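Local structure of probable oxidoreductase (Pseudomonas aeruginosa, 4B7C) at residues L20-F28 / L313-L321; G39-L48 / L100-P110. The protein probably catalyses NADP-dependent oxidation or reduction of a still unidentified substrate, as a member of the medium-chain dehydrogenase/reductase family. All coordinates share one frame; numbering follows the deposited sequence.

Interaction 1 (L20-F28 / L313-L321)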
ATOM      1  N   LEU B  20      12.993 -18.168  17.832  1.00 61.82           N
ATOM      2  CA  LEU B  20      12.166 -19.362  17.726  1.00 62.72           C
ATOM      3  C   LEU B  20      11.660 -19.748  19.120  1.00 61.94           C
ATOM      4  O   LEU B  20      12.411 -19.666  20.084  1.00 64.19           O
ATOM      5  CB  LEU B  20      12.965 -20.541  17.113  1.00 63.03           C
ATOM      6  CG  LEU B  20      12.271 -21.509  16.164  1.00 64.01           C
ATOM      7  CD1 LEU B  20      11.770 -20.838  14.893  1.00 62.26           C
ATOM      8  CD2 LEU B  20      13.182 -22.691  15.840  1.00 63.94           C
ATOM      9  N   PRO B  21      10.378 -20.152  19.239  1.00 60.52           N
ATOM     10  CA  PRO B  21       9.905 -20.610  20.542  1.00 60.76           C
ATOM     11  C   PRO B  21      10.580 -21.908  20.919  1.00 59.92           C
ATOM     12  O   PRO B  21      10.833 -22.773  20.068  1.00 57.13           O
ATOM     13  CB  PRO B  21       8.385 -20.795  20.363  1.00 60.95           C
ATOM     14  CG  PRO B  21       8.119 -20.721  18.906  1.00 60.64           C
ATOM     15  CD  PRO B  21       9.320 -20.162  18.215  1.00 59.80           C
ATOM     16  N   GLY B  22      10.808 -22.053  22.212  1.00 63.20           N
ATOM     17  CA  GLY B  22      11.618 -23.133  22.706  1.00 64.63           C
ATOM     18  C   GLY B  22      10.863 -23.929  23.733  1.00 65.61           C
ATOM     19  O   GLY B  22       9.627 -23.841  23.846  1.00 72.27           O
ATOM     20  N   ARG B  23      11.605 -24.727  24.486  1.00 64.64           N
ATOM     21  CA  ARG B  23      10.979 -25.658  25.402  1.00 61.32           C
ATOM     22  C   ARG B  23      10.547 -24.991  26.702  1.00 59.57           C
ATOM     23  O   ARG B  23       9.790 -25.598  27.441  1.00 62.92           O
ATOM     24  CB  ARG B  23      11.832 -26.909  25.644  1.00 63.30           C
ATOM     25  CG  ARG B  23      12.015 -27.780  24.403  1.00 65.66           C
ATOM     26  CD  ARG B  23      10.698 -28.375  23.851  1.00 68.34           C
ATOM     27  NE  ARG B  23      10.196 -29.511  24.632  1.00 68.56           N
ATOM     28  CZ  ARG B  23       9.259 -30.362  24.211  1.00 67.83           C
ATOM     29  NH1 ARG B  23       8.717 -30.267  22.996  1.00 65.56           N
ATOM     30  NH2 ARG B  23       8.878 -31.340  25.017  1.00 69.19           N
ATOM     31  N   ASP B  24      10.991 -23.761  26.971  1.00 54.34           N
ATOM     32  CA  ASP B  24      10.599 -23.031  28.192  1.00 56.01           C
ATOM     33  C   ASP B  24       9.501 -21.979  27.870  1.00 49.76           C
ATOM     34  O   ASP B  24       8.999 -21.294  28.761  1.00 47.77           O
ATOM     35  CB  ASP B  24      11.823 -22.365  28.883  1.00 61.87           C
ATOM     36  CG  ASP B  24      12.684 -23.346  29.766  1.00 65.39           C
ATOM     37  OD1 ASP B  24      12.545 -24.523  29.475  1.00 70.14           O
ATOM     38  OD2 ASP B  24      13.514 -22.985  30.714  1.00 72.12           O
ATOM     39  N   THR B  25       9.118 -21.872  26.599  1.00 47.28           N
ATOM     40  CA  THR B  25       8.140 -20.866  26.154  1.00 45.86           C
ATOM     41  C   THR B  25       6.753 -21.148  26.738  1.00 45.05           C
ATOM     42  O   THR B  25       6.045 -20.226  27.151  1.00 47.13           O
ATOM     43  CB  THR B  25       8.044 -20.818  24.619  1.00 46.21           C
ATOM     44  OG1 THR B  25       9.356 -20.572  24.066  1.00 47.18           O
ATOM     45  CG2 THR B  25       7.109 -19.710  24.193  1.00 48.09           C
ATOM     46  N   PHE B  26       6.392 -22.426  26.791  1.00 44.64           N
ATOM     47  CA  PHE B  26       5.096 -22.850  27.334  1.00 45.01           C
ATOM     48  C   PHE B  26       5.216 -23.690  28.598  1.00 46.18           C
ATOM     49  O   PHE B  26       6.196 -24.395  28.793  1.00 49.04           O
ATOM     50  CB  PHE B  26       4.313 -23.643  26.299  1.00 42.73           C
ATOM     51  CG  PHE B  26       4.129 -22.924  25.005  1.00 40.69           C
ATOM     52  CD1 PHE B  26       3.182 -21.925  24.894  1.00 41.25           C
ATOM     53  CD2 PHE B  26       4.890 -23.252  23.902  1.00 39.99           C
ATOM     54  CE1 PHE B  26       3.009 -21.254  23.705  1.00 40.62           C
ATOM     55  CE2 PHE B  26       4.723 -22.589  22.705  1.00 42.15           C
ATOM     56  CZ  PHE B  26       3.780 -21.586  22.602  1.00 40.67           C
ATOM     57  N   SER B  27       4.209 -23.580  29.457  1.00 47.52           N
ATOM     58  CA  SER B  27       4.081 -24.422  30.656  1.00 50.58           C
ATOM     59  C   SER B  27       2.877 -25.351  30.516  1.00 51.01           C
ATOM     60  O   SER B  27       1.756 -24.904  30.250  1.00 48.25           O
ATOM     61  CB  SER B  27       3.967 -23.596  31.953  1.00 54.76           C
ATOM     62  OG  SER B  27       5.127 -22.820  32.155  1.00 62.18           O
ATOM     63  N   PHE B  28       3.120 -26.643  30.708  1.00 50.15           N
ATOM     64  CA  PHE B  28       2.073 -27.646  30.662  1.00 52.13           C
ATOM     65  C   PHE B  28       1.457 -27.816  32.042  1.00 52.45           C
ATOM     66  O   PHE B  28       2.105 -28.286  32.978  1.00 52.67           O
ATOM     67  CB  PHE B  28       2.632 -28.962  30.135  1.00 55.46           C
ATOM     68  CG  PHE B  28       1.582 -29.910  29.678  1.00 58.16           C
ATOM     69  CD1 PHE B  28       0.510 -29.447  28.931  1.00 60.91           C
ATOM     70  CD2 PHE B  28       1.671 -31.249  29.975  1.00 60.44           C
ATOM     71  CE1 PHE B  28      -0.474 -30.300  28.507  1.00 60.69           C
ATOM     72  CE2 PHE B  28       0.693 -32.121  29.552  1.00 62.48           C
ATOM     73  CZ  PHE B  28      -0.383 -31.646  28.819  1.00 61.70           C
ATOM     74  N   LEU B 313      -2.394 -33.524  22.383  1.00 37.07           N
ATOM     75  CA  LEU B 313      -2.269 -32.180  22.936  1.00 37.59           C
ATOM     76  C   LEU B 313      -0.865 -31.932  23.496  1.00 41.77           C
ATOM     77  O   LEU B 313      -0.278 -30.863  23.297  1.00 41.52           O
ATOM     78  CB  LEU B 313      -3.294 -31.969  24.049  1.00 34.84           C
ATOM     79  CG  LEU B 313      -3.203 -30.627  24.771  1.00 34.74           C
ATOM     80  CD1 LEU B 313      -3.608 -29.511  23.810  1.00 32.54           C
ATOM     81  CD2 LEU B 313      -4.067 -30.605  26.009  1.00 31.77           C
ATOM     82  N   GLU B 314      -0.338 -32.948  24.174  1.00 42.86           N
ATOM     83  CA  GLU B 314       0.969 -32.887  24.838  1.00 47.34           C
ATOM     84  C   GLU B 314       2.132 -32.583  23.867  1.00 44.07           C
ATOM     85  O   GLU B 314       3.156 -32.069  24.283  1.00 45.89           O
ATOM     86  CB  GLU B 314       1.231 -34.173  25.676  1.00 52.64           C
ATOM     87  CG  GLU B 314       1.445 -35.468  24.876  1.00 58.48           C
ATOM     88  CD  GLU B 314       0.155 -36.119  24.382  1.00 64.57           C
ATOM     89  OE1 GLU B 314      -0.953 -35.585  24.633  1.00 59.09           O
ATOM     90  OE2 GLU B 314       0.253 -37.182  23.722  1.00 72.04           O
ATOM     91  N   THR B 315       1.962 -32.904  22.586  1.00 41.86           N
ATOM     92  CA  THR B 315       2.990 -32.653  21.567  1.00 42.43           C
ATOM     93  C   THR B 315       3.023 -31.208  21.041  1.00 42.57           C
ATOM     94  O   THR B 315       3.869 -30.870  20.210  1.00 41.49           O
ATOM     95  CB  THR B 315       2.833 -33.571  20.339  1.00 44.19           C
ATOM     96  OG1 THR B 315       1.695 -33.165  19.562  1.00 42.80           O
ATOM     97  CG2 THR B 315       2.704 -35.046  20.767  1.00 41.21           C
ATOM     98  N   PHE B 316       2.134 -30.366  21.556  1.00 41.04           N
ATOM     99  CA  PHE B 316       1.952 -28.997  21.039  1.00 40.40           C
ATOM    100  C   PHE B 316       3.252 -28.180  20.783  1.00 39.65           C
ATOM    101  O   PHE B 316       3.468 -27.709  19.663  1.00 38.22           O
ATOM    102  CB  PHE B 316       0.985 -28.204  21.934  1.00 39.47           C
ATOM    103  CG  PHE B 316       0.942 -26.737  21.616  1.00 39.10           C
ATOM    104  CD1 PHE B 316       0.365 -26.293  20.448  1.00 39.97           C
ATOM    105  CD2 PHE B 316       1.552 -25.811  22.452  1.00 41.48           C
ATOM    106  CE1 PHE B 316       0.370 -24.950  20.127  1.00 40.18           C
ATOM    107  CE2 PHE B 316       1.564 -24.457  22.145  1.00 41.96           C
ATOM    108  CZ  PHE B 316       0.965 -24.025  20.970  1.00 40.03           C
ATOM    109  N   PRO B 317       4.108 -28.004  21.807  1.00 41.26           N
ATOM    110  CA  PRO B 317       5.347 -27.214  21.599  1.00 43.03           C
ATOM    111  C   PRO B 317       6.207 -27.694  20.452  1.00 43.72           C
ATOM    112  O   PRO B 317       6.745 -26.865  19.723  1.00 50.92           O
ATOM    113  CB  PRO B 317       6.111 -27.379  22.926  1.00 42.39           C
ATOM    114  CG  PRO B 317       5.061 -27.706  23.919  1.00 42.67           C
ATOM    115  CD  PRO B 317       4.059 -28.550  23.171  1.00 41.76           C
ATOM    116  N   GLU B 318       6.383 -29.011  20.322  1.00 44.90           N
ATOM    117  CA  GLU B 318       7.220 -29.555  19.246  1.00 45.49           C
ATOM    118  C   GLU B 318       6.508 -29.403  17.927  1.00 46.91           C
ATOM    119  O   GLU B 318       7.125 -29.008  16.943  1.00 47.32           O
ATOM    120  CB  GLU B 318       7.609 -31.031  19.438  1.00 48.05           C
ATOM    121  CG  GLU B 318       6.528 -32.058  19.655  1.00 47.74           C
ATOM    122  CD  GLU B 318       6.331 -32.416  21.116  1.00 47.18           C
ATOM    123  OE1 GLU B 318       6.079 -31.461  21.867  1.00 48.56           O
ATOM    124  OE2 GLU B 318       6.412 -33.619  21.527  1.00 51.05           O
ATOM    125  N   THR B 319       5.226 -29.770  17.917  1.00 44.44           N
ATOM    126  CA  THR B 319       4.427 -29.741  16.696  1.00 41.43           C
ATOM    127  C   THR B 319       4.353 -28.335  16.135  1.00 42.01           C
ATOM    128  O   THR B 319       4.413 -28.145  14.930  1.00 42.89           O
ATOM    129  CB  THR B 319       3.005 -30.294  16.927  1.00 42.45           C
ATOM    130  OG1 THR B 319       3.074 -31.621  17.477  1.00 43.79           O
ATOM    131  CG2 THR B 319       2.237 -30.311  15.614  1.00 40.54           C
ATOM    132  N   LEU B 320       4.273 -27.356  17.023  1.00 43.25           N
ATOM    133  CA  LEU B 320       4.302 -25.943  16.623  1.00 45.41           C
ATOM    134  C   LEU B 320       5.550 -25.545  15.814  1.00 47.86           C
ATOM    135  O   LEU B 320       5.452 -24.752  14.879  1.00 43.81           O
ATOM    136  CB  LEU B 320       4.179 -25.034  17.855  1.00 46.71           C
ATOM    137  CG  LEU B 320       3.957 -23.537  17.543  1.00 49.45           C
ATOM    138  CD1 LEU B 320       2.752 -23.309  16.637  1.00 52.39           C
ATOM    139  CD2 LEU B 320       3.825 -22.673  18.787  1.00 50.39           C
ATOM    140  N   LEU B 321       6.711 -26.087  16.189  1.00 49.56           N
ATOM    141  CA  LEU B 321       7.979 -25.817  15.482  1.00 47.88           C
ATOM    142  C   LEU B 321       7.974 -26.312  14.052  1.00 48.16           C
ATOM    143  O   LEU B 321       8.582 -25.688  13.179  1.00 49.87           O
ATOM    144  CB  LEU B 321       9.166 -26.441  16.210  1.00 48.86           C
ATOM    145  CG  LEU B 321       9.424 -25.764  17.562  1.00 51.29           C
ATOM    146  CD1 LEU B 321      10.716 -26.234  18.205  1.00 55.28           C
ATOM    147  CD2 LEU B 321       9.421 -24.245  17.449  1.00 51.26           C
TER
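F316 drives the edge of its ring into a face of F26: CE2 of F316 sits over the centre of the F26 ring, 3.7 Å from CZ of F26. The ring centroids are 5.0 Å apart and the planes stand at 68°, a T-shaped pair. F316 gets there because its CG lies trans to the backbone N (chi1 170°), which sends the ring off the start of helix 316-321 toward the strand. The other face of F26 is covered by CG2 of T25, while CD2 of L320 meets CZ of F26 at 4.0 Å, so the phenyl is held between its own chain and the helix. Strand 26-32 forms a two-stranded antiparallel sheet with strand 7-13, and the helix, from near the C-terminus, packs against this pair of strands, which belong to the GroES-like N-terminal part; Y11 of the partner strand touches F26 and P317 and stacks on F28. R23 folds back through bends at chi2 and chi3 and gives NH1 to OE1 of E318 in a 3.1 Å salt bridge. That oxygen lies close to the guanidinium plane, but the arginine comes from well above the carboxylate, the two planes being 56° apart. CB of P317 also approaches NH1 of R23 obliquely, at 3.9 Å. At the far end, CD2 of L321 rests 3.3 Å from the carbonyl O of P21 and against CG of the P21 ring.

Interaction 2 (G39-L48 / L100-P110)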
ATOM      1  N   GLY B  39     -24.452 -17.623  30.232  1.00 32.15           N
ATOM      2  CA  GLY B  39     -23.904 -16.987  29.023  1.00 31.36           C
ATOM      3  C   GLY B  39     -22.627 -17.631  28.518  1.00 30.37           C
ATOM      4  O   GLY B  39     -21.999 -17.151  27.571  1.00 31.55           O
ATOM      5  N   GLN B  40     -22.253 -18.750  29.131  1.00 30.71           N
ATOM      6  CA  GLN B  40     -21.073 -19.502  28.694  1.00 30.86           C
ATOM      7  C   GLN B  40     -21.429 -20.877  28.138  1.00 31.40           C
ATOM      8  O   GLN B  40     -22.519 -21.405  28.371  1.00 30.46           O
ATOM      9  CB  GLN B  40     -20.088 -19.666  29.857  1.00 31.58           C
ATOM     10  CG  GLN B  40     -19.601 -18.348  30.458  1.00 32.12           C
ATOM     11  CD  GLN B  40     -18.507 -18.566  31.499  1.00 34.37           C
ATOM     12  OE1 GLN B  40     -18.465 -19.604  32.151  1.00 33.69           O
ATOM     13  NE2 GLN B  40     -17.641 -17.577  31.677  1.00 31.41           N
ATOM     14  N   ILE B  41     -20.471 -21.460  27.427  1.00 31.36           N
ATOM     15  CA  ILE B  41     -20.551 -22.857  27.005  1.00 29.82           C
ATOM     16  C   ILE B  41     -19.315 -23.634  27.457  1.00 32.31           C
ATOM     17  O   ILE B  41     -18.253 -23.058  27.726  1.00 29.88           O
ATOM     18  CB  ILE B  41     -20.732 -23.005  25.491  1.00 29.27           C
ATOM     19  CG1 ILE B  41     -19.503 -22.506  24.726  1.00 28.66           C
ATOM     20  CG2 ILE B  41     -22.008 -22.281  25.042  1.00 30.05           C
ATOM     21  CD1 ILE B  41     -19.592 -22.780  23.237  1.00 29.07           C
ATOM     22  N   LEU B  42     -19.489 -24.948  27.570  1.00 32.57           N
ATOM     23  CA  LEU B  42     -18.396 -25.892  27.842  1.00 30.98           C
ATOM     24  C   LEU B  42     -18.210 -26.746  26.608  1.00 31.26           C
ATOM     25  O   LEU B  42     -19.145 -27.440  26.167  1.00 29.82           O
ATOM     26  CB  LEU B  42     -18.686 -26.770  29.069  1.00 32.57           C
ATOM     27  CG  LEU B  42     -17.831 -28.052  29.248  1.00 32.77           C
ATOM     28  CD1 LEU B  42     -16.355 -27.721  29.383  1.00 32.57           C
ATOM     29  CD2 LEU B  42     -18.271 -28.935  30.412  1.00 31.69           C
ATOM     30  N   VAL B  43     -17.003 -26.707  26.057  1.00 29.29           N
ATOM     31  CA  VAL B  43     -16.680 -27.412  24.819  1.00 28.37           C
ATOM     32  C   VAL B  43     -15.546 -28.412  25.038  1.00 31.44           C
ATOM     33  O   VAL B  43     -14.526 -28.090  25.664  1.00 29.14           O
ATOM     34  CB  VAL B  43     -16.247 -26.457  23.694  1.00 28.38           C
ATOM     35  CG1 VAL B  43     -15.747 -27.242  22.492  1.00 27.69           C
ATOM     36  CG2 VAL B  43     -17.384 -25.526  23.279  1.00 27.20           C
ATOM     37  N   LYS B  44     -15.737 -29.638  24.542  1.00 30.98           N
ATOM     38  CA  LYS B  44     -14.654 -30.616  24.480  1.00 32.86           C
ATOM     39  C   LYS B  44     -13.868 -30.355  23.209  1.00 33.29           C
ATOM     40  O   LYS B  44     -14.389 -30.522  22.112  1.00 31.50           O
ATOM     41  CB  LYS B  44     -15.173 -32.058  24.486  1.00 36.05           C
ATOM     42  CG  LYS B  44     -14.077 -33.107  24.287  1.00 38.79           C
ATOM     43  CD  LYS B  44     -13.109 -33.176  25.466  1.00 42.78           C
ATOM     44  CE  LYS B  44     -11.782 -33.873  25.132  1.00 45.43           C
ATOM     45  NZ  LYS B  44     -10.711 -32.947  24.631  1.00 41.38           N
ATOM     46  N   ASN B  45     -12.625 -29.910  23.361  1.00 31.61           N
ATOM     47  CA  ASN B  45     -11.801 -29.589  22.202  1.00 31.39           C
ATOM     48  C   ASN B  45     -11.371 -30.868  21.483  1.00 31.43           C
ATOM     49  O   ASN B  45     -10.890 -31.806  22.111  1.00 33.95           O
ATOM     50  CB  ASN B  45     -10.579 -28.757  22.607  1.00 30.95           C
ATOM     51  CG  ASN B  45     -10.952 -27.400  23.191  1.00 31.91           C
ATOM     52  OD1 ASN B  45     -12.116 -26.973  23.138  1.00 30.97           O
ATOM     53  ND2 ASN B  45      -9.951 -26.696  23.733  1.00 30.34           N
ATOM     54  N   GLU B  46     -11.543 -30.893  20.168  1.00 32.03           N
ATOM     55  CA  GLU B  46     -11.237 -32.089  19.379  1.00 35.66           C
ATOM     56  C   GLU B  46     -10.038 -31.908  18.456  1.00 33.79           C
ATOM     57  O   GLU B  46      -9.162 -32.774  18.387  1.00 35.25           O
ATOM     58  CB  GLU B  46     -12.459 -32.519  18.560  1.00 37.97           C
ATOM     59  CG  GLU B  46     -13.605 -33.081  19.414  1.00 43.93           C
ATOM     60  CD  GLU B  46     -14.346 -34.289  18.846  1.00 46.23           C
ATOM     61  OE1 GLU B  46     -14.132 -34.658  17.649  1.00 47.29           O
ATOM     62  OE2 GLU B  46     -15.143 -34.877  19.651  1.00 54.72           O
ATOM     63  N   TYR B  47     -10.029 -30.792  17.737  1.00 32.67           N
ATOM     64  CA  TYR B  47      -8.937 -30.444  16.849  1.00 31.88           C
ATOM     65  C   TYR B  47      -8.571 -28.969  17.018  1.00 32.24           C
ATOM     66  O   TYR B  47      -9.442 -28.108  17.106  1.00 30.49           O
ATOM     67  CB  TYR B  47      -9.306 -30.689  15.403  1.00 33.75           C
ATOM     68  CG  TYR B  47      -9.562 -32.134  15.075  1.00 35.43           C
ATOM     69  CD1 TYR B  47      -8.522 -32.966  14.667  1.00 35.67           C
ATOM     70  CD2 TYR B  47     -10.840 -32.663  15.165  1.00 35.99           C
ATOM     71  CE1 TYR B  47      -8.746 -34.292  14.354  1.00 39.53           C
ATOM     72  CE2 TYR B  47     -11.082 -33.984  14.849  1.00 37.66           C
ATOM     73  CZ  TYR B  47     -10.037 -34.798  14.450  1.00 40.57           C
ATOM     74  OH  TYR B  47     -10.256 -36.104  14.137  1.00 40.86           O
ATOM     75  N   LEU B  48      -7.269 -28.699  17.026  1.00 31.60           N
ATOM     76  CA  LEU B  48      -6.741 -27.336  17.137  1.00 31.50           C
ATOM     77  C   LEU B  48      -5.949 -26.944  15.916  1.00 30.53           C
ATOM     78  O   LEU B  48      -5.252 -27.761  15.313  1.00 32.93           O
ATOM     79  CB  LEU B  48      -5.855 -27.187  18.358  1.00 31.43           C
ATOM     80  CG  LEU B  48      -6.517 -27.507  19.693  1.00 31.56           C
ATOM     81  CD1 LEU B  48      -5.479 -27.380  20.794  1.00 30.73           C
ATOM     82  CD2 LEU B  48      -7.755 -26.649  19.982  1.00 29.53           C
ATOM     83  N   LEU B 100     -10.694 -21.835  20.881  1.00 27.44           N
ATOM     84  CA  LEU B 100     -10.869 -22.843  21.944  1.00 26.29           C
ATOM     85  C   LEU B 100      -9.678 -22.946  22.897  1.00 28.06           C
ATOM     86  O   LEU B 100      -9.793 -23.489  23.996  1.00 26.12           O
ATOM     87  CB  LEU B 100     -11.140 -24.222  21.328  1.00 26.12           C
ATOM     88  CG  LEU B 100     -12.426 -24.328  20.485  1.00 27.14           C
ATOM     89  CD1 LEU B 100     -12.634 -25.747  19.952  1.00 26.60           C
ATOM     90  CD2 LEU B 100     -13.646 -23.849  21.266  1.00 24.94           C
ATOM     91  N   GLY B 101      -8.519 -22.481  22.441  1.00 28.16           N
ATOM     92  CA  GLY B 101      -7.315 -22.486  23.275  1.00 28.85           C
ATOM     93  C   GLY B 101      -6.569 -23.815  23.234  1.00 31.96           C
ATOM     94  O   GLY B 101      -7.143 -24.854  22.877  1.00 29.15           O
ATOM     95  N   VAL B 102      -5.285 -23.781  23.603  1.00 32.51           N
ATOM     96  CA  VAL B 102      -4.457 -24.983  23.600  1.00 31.52           C
ATOM     97  C   VAL B 102      -4.707 -25.734  24.894  1.00 33.48           C
ATOM     98  O   VAL B 102      -3.928 -25.653  25.852  1.00 35.31           O
ATOM     99  CB  VAL B 102      -2.954 -24.691  23.417  1.00 33.82           C
ATOM    100  CG1 VAL B 102      -2.175 -25.998  23.393  1.00 32.63           C
ATOM    101  CG2 VAL B 102      -2.698 -23.928  22.117  1.00 31.02           C
ATOM    102  N   GLN B 103      -5.807 -26.481  24.906  1.00 32.16           N
ATOM    103  CA  GLN B 103      -6.285 -27.160  26.101  1.00 30.72           C
ATOM    104  C   GLN B 103      -7.302 -28.258  25.747  1.00 31.52           C
ATOM    105  O   GLN B 103      -7.755 -28.350  24.607  1.00 31.68           O
ATOM    106  CB  GLN B 103      -6.923 -26.163  27.068  1.00 30.47           C
ATOM    107  CG  GLN B 103      -8.055 -25.362  26.462  1.00 29.99           C
ATOM    108  CD  GLN B 103      -8.577 -24.278  27.367  1.00 29.96           C
ATOM    109  OE1 GLN B 103      -8.382 -24.303  28.592  1.00 29.80           O
ATOM    110  NE2 GLN B 103      -9.266 -23.308  26.762  1.00 28.87           N
ATOM    111  N   ASP B 104      -7.623 -29.090  26.732  1.00 31.51           N
ATOM    112  CA  ASP B 104      -8.589 -30.195  26.550  1.00 33.98           C
ATOM    113  C   ASP B 104     -10.018 -29.672  26.413  1.00 33.55           C
ATOM    114  O   ASP B 104     -10.800 -30.178  25.607  1.00 32.73           O
ATOM    115  CB  ASP B 104      -8.562 -31.169  27.733  1.00 33.29           C
ATOM    116  CG  ASP B 104      -7.341 -32.075  27.736  1.00 33.99           C
ATOM    117  OD1 ASP B 104      -6.978 -32.628  26.675  1.00 33.30           O
ATOM    118  OD2 ASP B 104      -6.732 -32.214  28.826  1.00 36.85           O
ATOM    119  N   TYR B 105     -10.336 -28.676  27.235  1.00 32.77           N
ATOM    120  CA  TYR B 105     -11.693 -28.143  27.327  1.00 32.57           C
ATOM    121  C   TYR B 105     -11.693 -26.631  27.292  1.00 33.88           C
ATOM    122  O   TYR B 105     -10.825 -25.995  27.896  1.00 32.06           O
ATOM    123  CB  TYR B 105     -12.357 -28.555  28.641  1.00 33.55           C
ATOM    124  CG  TYR B 105     -12.565 -30.032  28.821  1.00 35.23           C
ATOM    125  CD1 TYR B 105     -13.735 -30.647  28.379  1.00 36.22           C
ATOM    126  CD2 TYR B 105     -11.604 -30.817  29.446  1.00 35.58           C
ATOM    127  CE1 TYR B 105     -13.939 -32.003  28.552  1.00 36.61           C
ATOM    128  CE2 TYR B 105     -11.793 -32.175  29.615  1.00 38.42           C
ATOM    129  CZ  TYR B 105     -12.972 -32.762  29.177  1.00 38.44           C
ATOM    130  OH  TYR B 105     -13.168 -34.106  29.335  1.00 39.94           O
ATOM    131  N   PHE B 106     -12.673 -26.067  26.588  1.00 31.94           N
ATOM    132  CA  PHE B 106     -12.926 -24.628  26.607  1.00 31.18           C
ATOM    133  C   PHE B 106     -14.168 -24.338  27.424  1.00 30.91           C
ATOM    134  O   PHE B 106     -15.216 -24.957  27.206  1.00 34.96           O
ATOM    135  CB  PHE B 106     -13.112 -24.056  25.202  1.00 31.11           C
ATOM    136  CG  PHE B 106     -13.672 -22.654  25.192  1.00 31.41           C
ATOM    137  CD1 PHE B 106     -12.832 -21.552  25.295  1.00 29.61           C
ATOM    138  CD2 PHE B 106     -15.054 -22.437  25.106  1.00 30.48           C
ATOM    139  CE1 PHE B 106     -13.340 -20.265  25.291  1.00 30.32           C
ATOM    140  CE2 PHE B 106     -15.567 -21.151  25.108  1.00 30.03           C
ATOM    141  CZ  PHE B 106     -14.711 -20.060  25.205  1.00 29.83           C
ATOM    142  N   ILE B 107     -14.042 -23.410  28.362  1.00 29.18           N
ATOM    143  CA  ILE B 107     -15.177 -22.861  29.092  1.00 29.78           C
ATOM    144  C   ILE B 107     -15.152 -21.350  28.982  1.00 31.00           C
ATOM    145  O   ILE B 107     -14.166 -20.713  29.327  1.00 28.96           O
ATOM    146  CB  ILE B 107     -15.185 -23.218  30.582  1.00 30.64           C
ATOM    147  CG1 ILE B 107     -15.399 -24.718  30.783  1.00 35.43           C
ATOM    148  CG2 ILE B 107     -16.306 -22.509  31.308  1.00 30.81           C
ATOM    149  CD1 ILE B 107     -15.513 -25.100  32.258  1.00 33.45           C
ATOM    150  N   GLY B 108     -16.242 -20.784  28.481  1.00 30.40           N
ATOM    151  CA  GLY B 108     -16.347 -19.338  28.361  1.00 32.50           C
ATOM    152  C   GLY B 108     -17.467 -18.856  27.460  1.00 33.19           C
ATOM    153  O   GLY B 108     -18.254 -19.652  26.924  1.00 32.41           O
ATOM    154  N   GLU B 109     -17.483 -17.546  27.252  1.00 32.79           N
ATOM    155  CA  GLU B 109     -18.393 -16.911  26.318  1.00 34.74           C
ATOM    156  C   GLU B 109     -18.005 -17.277  24.895  1.00 32.52           C
ATOM    157  O   GLU B 109     -16.848 -17.142  24.519  1.00 34.45           O
ATOM    158  CB  GLU B 109     -18.358 -15.392  26.493  1.00 37.25           C
ATOM    159  CG  GLU B 109     -19.057 -14.913  27.765  1.00 38.81           C
ATOM    160  CD  GLU B 109     -18.161 -14.921  28.999  1.00 39.43           C
ATOM    161  OE1 GLU B 109     -16.919 -15.013  28.903  1.00 43.23           O
ATOM    162  OE2 GLU B 109     -18.720 -14.840  30.092  1.00 40.35           O
ATOM    163  N   PRO B 110     -18.967 -17.741  24.081  1.00 32.34           N
ATOM    164  CA  PRO B 110     -18.648 -18.188  22.717  1.00 33.07           C
ATOM    165  C   PRO B 110     -18.549 -17.040  21.725  1.00 33.33           C
ATOM    166  O   PRO B 110     -19.140 -17.075  20.639  1.00 32.87           O
ATOM    167  CB  PRO B 110     -19.817 -19.107  22.373  1.00 31.58           C
ATOM    168  CG  PRO B 110     -20.952 -18.496  23.093  1.00 32.51           C
ATOM    169  CD  PRO B 110     -20.393 -17.933  24.382  1.00 32.84           C
TER
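The carbonyl O of D104 is gripped twice, by NZ of K44 at 2.9 Å and by the backbone N of N45, the two donors arriving from opposite faces of its plane. The same ammonium also bonds O of N45, on a lone pair, so K44 curls back over its own strand. Its chain, bent at chi2 (67°) and chi4, lays CD 3.4 Å from CE1 of Y105. N45 turns its amide into the turn 100-103: with CG trans to the carbonyl carbon (chi1 -63°), ND2 bonds O of Q103 at 2.9 Å and O of L100 at 3.2 Å, in both cases from above the carbonyl plane. NE2 of Q103 takes L100 O from the opposite face. OD1 of N45 is buried against CB and CD1 of L100 and has no polar partner. Beyond these bonds the chains run as antiparallel strands 41-49 and 105-108 of the GroES-like domain, V43 with F106 and I41 with G108 being the hydrogen-bonded pairs; strand 77-85 flanks 41-49 on its other edge. On the face carrying L42, CD1 of L42 presses unusually tightly on CG1 of I107, at 3.4 Å. On the reverse face CG1 of I41 meets the edge of the F106 ring, and CD1 of I41 lies 3.8 Å from CB of P110.

How the interactions relate
Interaction 2, the more buried, is built first on main-chain bonds between two neighbouring strands of one sheet, then on side-chain N-H groups of K44 and N45 that bond carbonyls of the turn and of D104 after it. Interaction 1 sets a helix against a separate two-stranded sheet and the loop before its strand 26-32, mainly through side chains and with no backbone hydrogen bond across it; aromatic packing lies inside and a salt bridge at the exposed surface. They meet where segment 313-321 faces the turn before strand 105-108: V102 packs on F316 and L313, and CD2 of L313 lies 3.6 Å from OD1 of D104. Strand 7-13 touches both, R9 pairing with D104 and contacting F28.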